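Local coordinates for protein serine acetyltransferase 1, putative (Entamoeba histolytica, PDB 7BW9) that probably transfers an acetyl group from acetyl-CoA to serine, a step of cysteine biosynthesis, and binds cysteine, at residues Y80-Q83 with L84-C88; M134-R137 with V138-L142; I141-N145 with G146-Y150. One frame throughout, in Å; residues are numbered along the deposited sequence.

Contact 1. Residues Y80-Q83 with L84-C88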
loop_
_atom_site.group_PDB
_atom_site.type_symbol
_atom_site.label_atom_id
_atom_site.label_comp_id
_atom_site.label_asym_id
_atom_site.label_seq_id
_atom_site.Cartn_x
_atom_site.Cartn_y
_atom_site.Cartn_z
ATOM N N TYR A 80 17.531 19.819 11.163
ATOM C CA TYR A 80 18.860 20.012 11.743
ATOM C C TYR A 80 19.394 21.413 11.480
ATOM O O TYR A 80 18.933 22.384 12.085
ATOM C CB TYR A 80 19.859 18.996 11.178
ATOM C CG TYR A 80 19.524 17.555 11.446
ATOM C CD1 TYR A 80 19.895 16.941 12.636
ATOM C CD2 TYR A 80 18.854 16.793 10.493
ATOM C CE1 TYR A 80 19.592 15.605 12.879
ATOM C CE2 TYR A 80 18.542 15.456 10.725
ATOM C CZ TYR A 80 18.910 14.869 11.918
ATOM O OH TYR A 80 18.608 13.545 12.133
ATOM N N ASN A 81 20.363 21.526 10.570
ATOM C CA ASN A 81 20.985 22.805 10.254
ATOM C C ASN A 81 21.637 22.718 8.881
ATOM O O ASN A 81 21.757 21.641 8.292
ATOM C CB ASN A 81 22.018 23.200 11.313
ATOM C CG ASN A 81 23.163 22.214 11.398
ATOM O OD1 ASN A 81 23.994 22.120 10.490
ATOM N ND2 ASN A 81 23.210 21.465 12.488
ATOM N N GLN A 82 22.096 23.873 8.394
ATOM C CA GLN A 82 22.651 23.938 7.046
ATOM C C GLN A 82 23.961 23.165 6.922
ATOM O O GLN A 82 24.244 22.608 5.854
ATOM C CB GLN A 82 22.867 25.394 6.621
ATOM C CG GLN A 82 23.372 25.524 5.186
ATOM C CD GLN A 82 22.718 26.650 4.400
ATOM O OE1 GLN A 82 21.661 27.167 4.774
ATOM N NE2 GLN A 82 23.349 27.029 3.287
ATOM N N GLN A 83 24.778 23.122 7.980
ATOM C CA GLN A 83 26.060 22.428 7.862
ATOM C C GLN A 83 25.852 20.947 7.560
ATOM O O GLN A 83 26.411 20.417 6.591
ATOM C CB GLN A 83 26.908 22.602 9.130
ATOM C CG GLN A 83 28.286 21.927 8.995
ATOM C CD GLN A 83 29.241 22.184 10.160
ATOM O OE1 GLN A 83 29.385 21.347 11.053
ATOM N NE2 GLN A 83 29.926 23.326 10.131
ATOM N N LEU A 84 25.040 20.268 8.378
ATOM C CA LEU A 84 24.759 18.854 8.151
ATOM C C LEU A 84 24.095 18.638 6.795
ATOM O O LEU A 84 24.427 17.687 6.076
ATOM C CB LEU A 84 23.878 18.312 9.277
ATOM C CG LEU A 84 23.500 16.832 9.120
ATOM C CD1 LEU A 84 24.730 15.958 9.300
ATOM C CD2 LEU A 84 22.409 16.398 10.085
ATOM N N ALA A 85 23.163 19.517 6.424
ATOM C CA ALA A 85 22.512 19.405 5.122
ATOM C C ALA A 85 23.532 19.440 3.986
ATOM O O ALA A 85 23.508 18.582 3.092
ATOM C CB ALA A 85 21.474 20.516 4.971
ATOM N N GLU A 86 24.456 20.411 4.019
ATOM C CA GLU A 86 25.515 20.487 3.008
ATOM C C GLU A 86 26.364 19.220 2.988
ATOM O O GLU A 86 26.723 18.716 1.916
ATOM C CB GLU A 86 26.412 21.702 3.271
ATOM C CG GLU A 86 25.895 23.030 2.738
ATOM C CD GLU A 86 27.021 23.956 2.269
ATOM O OE1 GLU A 86 28.139 23.883 2.835
ATOM O OE2 GLU A 86 26.786 24.751 1.328
ATOM N N LYS A 87 26.731 18.715 4.163
ATOM C CA LYS A 87 27.520 17.486 4.234
ATOM C C LYS A 87 26.784 16.328 3.564
ATOM O O LYS A 87 27.357 15.604 2.736
ATOM C CB LYS A 87 27.838 17.171 5.698
ATOM C CG LYS A 87 28.490 15.827 5.961
ATOM C CD LYS A 87 28.748 15.652 7.460
ATOM C CE LYS A 87 29.017 14.192 7.838
ATOM N NZ LYS A 87 30.198 13.638 7.108
ATOM N N CYS A 88 25.493 16.166 3.877
ATOM C CA CYS A 88 24.722 15.073 3.291
ATOM C C CYS A 88 24.622 15.217 1.783
ATOM O O CYS A 88 24.771 14.237 1.044
ATOM C CB CYS A 88 23.333 15.020 3.926
ATOM S SG CYS A 88 23.421 14.481 5.663
#
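L84 reaches back across the start of its helix to the ring of Y80, four residues earlier. CB lies 4.0 Å from OD1 of N81, the acceptor that also takes the backbone N-H of L84. From there CG stands anti to the backbone N, and a chi2 of 68° turns CD1 aside while CD2 runs on, anti to CA, over one face of the Y80 ring. CD2 is 3.4 Å from Y80 CG and 3.6 Å from the ring centroid. Its displacement of 19° from the ring normal marks a CH-pi contact over the face, offset toward the rim.

The polar half of the contact belongs to N81. L84 N donates to N81 OD1 at 3.0 Å with an N-H...O angle of 164°, although the donor is tilted out of the amide's carbonyl plane. Just behind it, A85 N donates to N81 O at 3.2 Å, so side-chain and main-chain oxygens of one residue receive consecutive N-H groups. The regular bond from E86 N to Q82 O, 2.9 Å long, follows. A85 faces the preceding helix, touching I76 and E77. The arrangement is a classic asparagine N-cap, which begins helix 82-94 two residues after helix 58-79 ends.

Contact 2. Residues M134-R137 with V138-L142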
loop_
_atom_site.group_PDB
_atom_site.type_symbol
_atom_site.label_atom_id
_atom_site.label_comp_id
_atom_site.label_asym_id
_atom_site.label_seq_id
_atom_site.Cartn_x
_atom_site.Cartn_y
_atom_site.Cartn_z
ATOM N N MET A 134 15.753 2.968 -6.010
ATOM C CA MET A 134 16.143 4.331 -6.372
ATOM C C MET A 134 16.104 5.254 -5.154
ATOM O O MET A 134 17.053 5.995 -4.886
ATOM C CB MET A 134 15.221 4.879 -7.464
ATOM C CG MET A 134 15.190 4.101 -8.769
ATOM S SD MET A 134 14.141 4.983 -9.957
ATOM C CE MET A 134 14.379 4.023 -11.454
ATOM N N ILE A 135 15.009 5.215 -4.396
ATOM C CA ILE A 135 14.909 6.058 -3.209
ATOM C C ILE A 135 15.857 5.576 -2.112
ATOM O O ILE A 135 16.533 6.389 -1.462
ATOM C CB ILE A 135 13.457 6.102 -2.714
ATOM C CG1 ILE A 135 12.541 6.563 -3.840
ATOM C CG2 ILE A 135 13.320 7.023 -1.500
ATOM C CD1 ILE A 135 12.817 8.008 -4.325
ATOM N N GLN A 136 15.921 4.254 -1.876
ATOM C CA GLN A 136 16.674 3.748 -0.724
ATOM C C GLN A 136 18.161 4.037 -0.857
ATOM O O GLN A 136 18.813 4.418 0.121
ATOM C CB GLN A 136 16.454 2.244 -0.540
ATOM C CG GLN A 136 16.721 1.752 0.923
ATOM C CD GLN A 136 18.188 1.472 1.206
ATOM O OE1 GLN A 136 18.953 1.201 0.286
ATOM N NE2 GLN A 136 18.592 1.572 2.474
ATOM N N ARG A 137 18.720 3.847 -2.055
ATOM C CA ARG A 137 20.142 4.101 -2.239
ATOM C C ARG A 137 20.474 5.584 -2.073
ATOM O O ARG A 137 21.560 5.922 -1.589
ATOM C CB ARG A 137 20.577 3.557 -3.602
ATOM C CG ARG A 137 20.337 2.035 -3.682
ATOM C CD ARG A 137 21.209 1.361 -4.702
ATOM N NE ARG A 137 20.902 -0.058 -4.901
ATOM C CZ ARG A 137 21.346 -1.045 -4.115
ATOM N NH1 ARG A 137 22.098 -0.772 -3.057
ATOM N NH2 ARG A 137 21.041 -2.307 -4.397
ATOM N N VAL A 138 19.542 6.478 -2.424
ATOM C CA VAL A 138 19.727 7.890 -2.109
ATOM C C VAL A 138 19.642 8.108 -0.608
ATOM O O VAL A 138 20.546 8.692 0.003
ATOM C CB VAL A 138 18.689 8.753 -2.850
ATOM C CG1 VAL A 138 18.634 10.131 -2.230
ATOM C CG2 VAL A 138 19.011 8.806 -4.335
ATOM N N ALA A 139 18.551 7.636 0.005
ATOM C CA ALA A 139 18.309 7.882 1.425
ATOM C C ALA A 139 19.443 7.351 2.281
ATOM O O ALA A 139 19.785 7.949 3.306
ATOM C CB ALA A 139 16.996 7.223 1.862
ATOM N N HIS A 140 20.004 6.203 1.896
ATOM C CA HIS A 140 21.020 5.549 2.723
ATOM C C HIS A 140 22.288 6.394 2.824
ATOM O O HIS A 140 22.949 6.412 3.868
ATOM C CB HIS A 140 21.329 4.165 2.161
ATOM C CG HIS A 140 22.353 3.401 2.943
ATOM N ND1 HIS A 140 22.170 3.042 4.261
ATOM C CD2 HIS A 140 23.568 2.915 2.584
ATOM C CE1 HIS A 140 23.232 2.374 4.682
ATOM N NE2 HIS A 140 24.096 2.290 3.685
ATOM N N ILE A 141 22.643 7.104 1.753
ATOM C CA ILE A 141 23.796 7.999 1.828
ATOM C C ILE A 141 23.501 9.161 2.760
ATOM O O ILE A 141 24.368 9.603 3.521
ATOM C CB ILE A 141 24.194 8.477 0.424
ATOM C CG1 ILE A 141 24.737 7.288 -0.365
ATOM C CG2 ILE A 141 25.253 9.604 0.508
ATOM C CD1 ILE A 141 24.794 7.521 -1.785
ATOM N N LEU A 142 22.267 9.658 2.735
ATOM C CA LEU A 142 21.896 10.720 3.657
ATOM C C LEU A 142 22.006 10.231 5.093
ATOM O O LEU A 142 22.614 10.891 5.945
ATOM C CB LEU A 142 20.484 11.208 3.339
ATOM C CG LEU A 142 20.306 11.673 1.892
ATOM C CD1 LEU A 142 18.855 12.056 1.623
ATOM C CD2 LEU A 142 21.250 12.847 1.601
#
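NE2 of Q136, which packs on H140, is gripped by two carbonyl oxygens, those of H167 and T170, so a buried amide nitrogen has two acceptors. Within the helix the same NE2 lies 3.8 Å from CB of H140. The two side chains run alongside one another and point the same way, with amide and imidazole planes only 28° apart. Q136 arrives there because its chain turns at chi2 (-84°), which swings the amide toward H140 although its CB points away. H140 shares the direction: its ND1 bonds to the carbonyl oxygen of P168.

The main-chain geometry beneath is uneven. A139 N to I135 O, at 2.8 Å and 171°, is short and nearly straight. H140 N to Q136 O is equally short at 2.8 Å but more bent, and CB of H140 also presses on that oxygen at 3.2 Å. One step on, I141 N is 3.7 Å from R137 O, too far for a regular helical bond. I141 N and L142 N make only weak bonds to V138 O, and the nearest side-chain atom of I141 to R137 O is CD1, at 3.6 Å. On another side of the helix, V138 CG2 rests 3.5 Å from M134 O.

R137 extends its guanidinium beyond the helix: NE forms a salt bridge with D106 of helix 96-113, while NH1 and NH2 bond to the carbonyl oxygens of I172 and G173. The charge is therefore buried among a carboxylate and backbone acceptors. Q136, R137 and H140 carry the polar bonds from helix 128-144 to the first coil of the left-handed beta-helix, the junction between helical and hexapeptide-repeat parts expected of a serine acetyltransferase.

Contact 3. Residues I141-N145 with G146-Y150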
loop_
_atom_site.group_PDB
_atom_site.type_symbol
_atom_site.label_atom_id
_atom_site.label_comp_id
_atom_site.label_asym_id
_atom_site.label_seq_id
_atom_site.Cartn_x
_atom_site.Cartn_y
_atom_site.Cartn_z
ATOM N N ILE A 141 22.643 7.104 1.753
ATOM C CA ILE A 141 23.796 7.999 1.828
ATOM C C ILE A 141 23.501 9.161 2.760
ATOM O O ILE A 141 24.368 9.603 3.521
ATOM C CB ILE A 141 24.194 8.477 0.424
ATOM C CG1 ILE A 141 24.737 7.288 -0.365
ATOM C CG2 ILE A 141 25.253 9.604 0.508
ATOM C CD1 ILE A 141 24.794 7.521 -1.785
ATOM N N LEU A 142 22.267 9.658 2.735
ATOM C CA LEU A 142 21.896 10.720 3.657
ATOM C C LEU A 142 22.006 10.231 5.093
ATOM O O LEU A 142 22.614 10.891 5.945
ATOM C CB LEU A 142 20.484 11.208 3.339
ATOM C CG LEU A 142 20.306 11.673 1.892
ATOM C CD1 LEU A 142 18.855 12.056 1.623
ATOM C CD2 LEU A 142 21.250 12.847 1.601
ATOM N N TYR A 143 21.465 9.039 5.359
ATOM C CA TYR A 143 21.460 8.497 6.714
ATOM C C TYR A 143 22.881 8.276 7.221
ATOM O O TYR A 143 23.204 8.636 8.359
ATOM C CB TYR A 143 20.644 7.201 6.736
ATOM C CG TYR A 143 20.731 6.374 8.006
ATOM C CD1 TYR A 143 21.804 5.512 8.221
ATOM C CD2 TYR A 143 19.711 6.413 8.962
ATOM C CE1 TYR A 143 21.893 4.739 9.368
ATOM C CE2 TYR A 143 19.781 5.630 10.118
ATOM C CZ TYR A 143 20.872 4.793 10.310
ATOM O OH TYR A 143 20.966 4.008 11.437
ATOM N N MET A 144 23.749 7.701 6.377
ATOM C CA MET A 144 25.126 7.403 6.771
ATOM C C MET A 144 25.943 8.661 7.051
ATOM O O MET A 144 26.928 8.598 7.794
ATOM C CB MET A 144 25.825 6.581 5.683
ATOM C CG MET A 144 25.356 5.135 5.568
ATOM S SD MET A 144 25.443 4.206 7.117
ATOM C CE MET A 144 27.178 4.459 7.531
ATOM N N ASN A 145 25.566 9.804 6.484
ATOM C CA ASN A 145 26.262 11.042 6.781
ATOM C C ASN A 145 25.557 11.873 7.842
ATOM O O ASN A 145 25.906 13.040 8.032
ATOM C CB ASN A 145 26.472 11.839 5.504
ATOM C CG ASN A 145 27.503 11.195 4.597
ATOM O OD1 ASN A 145 28.672 11.562 4.621
ATOM N ND2 ASN A 145 27.073 10.224 3.796
ATOM N N GLY A 146 24.596 11.293 8.552
ATOM C CA GLY A 146 24.134 11.829 9.820
ATOM C C GLY A 146 22.702 12.298 9.851
ATOM O O GLY A 146 22.221 12.666 10.932
ATOM N N ASP A 147 21.985 12.322 8.724
ATOM C CA ASP A 147 20.599 12.795 8.709
ATOM C C ASP A 147 19.679 11.598 8.891
ATOM O O ASP A 147 19.346 10.902 7.928
ATOM C CB ASP A 147 20.276 13.532 7.414
ATOM C CG ASP A 147 18.788 13.490 7.085
ATOM O OD1 ASP A 147 17.964 13.631 8.023
ATOM O OD2 ASP A 147 18.439 13.258 5.904
ATOM N N ILE A 148 19.253 11.347 10.124
ATOM C CA ILE A 148 18.378 10.203 10.331
ATOM C C ILE A 148 16.909 10.574 10.169
ATOM O O ILE A 148 16.092 9.693 9.877
ATOM C CB ILE A 148 18.634 9.539 11.695
ATOM C CG1 ILE A 148 18.215 10.463 12.842
ATOM C CG2 ILE A 148 20.097 9.132 11.807
ATOM C CD1 ILE A 148 18.455 9.876 14.204
ATOM N N GLU A 149 16.559 11.856 10.291
ATOM C CA GLU A 149 15.157 12.250 10.260
ATOM C C GLU A 149 14.632 12.355 8.832
ATOM O O GLU A 149 13.601 11.756 8.499
ATOM C CB GLU A 149 14.966 13.575 10.990
ATOM C CG GLU A 149 15.523 13.633 12.405
ATOM C CD GLU A 149 14.491 13.343 13.489
ATOM O OE1 GLU A 149 13.277 13.500 13.233
ATOM O OE2 GLU A 149 14.904 12.963 14.608
ATOM N N TYR A 150 15.305 13.127 7.971
ATOM C CA TYR A 150 14.753 13.318 6.634
ATOM C C TYR A 150 14.889 12.054 5.792
ATOM O O TYR A 150 13.998 11.744 4.999
ATOM C CB TYR A 150 15.393 14.507 5.910
ATOM C CG TYR A 150 15.036 14.463 4.439
ATOM C CD1 TYR A 150 13.744 14.747 4.008
ATOM C CD2 TYR A 150 15.955 14.031 3.501
ATOM C CE1 TYR A 150 13.406 14.665 2.670
ATOM C CE2 TYR A 150 15.631 13.940 2.172
ATOM C CZ TYR A 150 14.365 14.254 1.756
ATOM O OH TYR A 150 14.079 14.152 0.415
#
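G146 has a positive phi of 116°, a backbone shape suited to glycine because there is no CB to jam against N145 O, and from it two N-H groups in a row fold back onto the helix just ended. G146 N donates to Y143 O at 3.0 Å and D147 N to L142 O at 3.2 Å. Both donors sit above the carbonyl planes, off the lone pairs. A CA-H...O contact from Y143 CA to D147 O (3.4 Å) adds to the closure.

The last turn has a second tie. N145 ND2 donates to I141 O at 2.8 Å with an N-H...O angle of 169°, the acceptor lying in the amide plane, and N145 N reaches the same oxygen.

Across the turn the side chains meet in two apolar pairs. L142 CD1 approaches the edge of the Y150 ring, 3.8 Å from CE2. Y143 CE2 is 3.9 Å from I148 CG2, the two side chains crossing at a slant. The hydroxyl of Y143 bonds to E188, that of Y150 to E37, and E149 bonds to S119 of the second subunit.

The next helix starts at once: with D147 CG anti to its backbone N (chi1 155°), OD1 reaches forward and accepts Y150 N at 2.7 Å through its syn lone pair. A Schellman motif ending helix 128-144 thus runs directly into an aspartate N-cap opening helix 148-162.

In the fold
Contact 1 is a surface feature, contact 2 is buried near the middle of the chain, and contact 3, partly buried, spans the end of the helix that contact 2 occupies. Contacts 2 and 3 share I141 and L142, on helix 128-144, and their centres are 9 Å apart. Contacts 1 and 3, 10 Å apart, both start helices with capping side chains and meet directly: Y80 OH probably bonds to I148 N (3.0 Å) and E149 N, tying one helix start to the other. Chemistry follows place: capping dominates the two interhelical turns, whereas buried contact 2 sends polar side chains to backbone oxygens at the start of the beta-helix, and R137 also to D106.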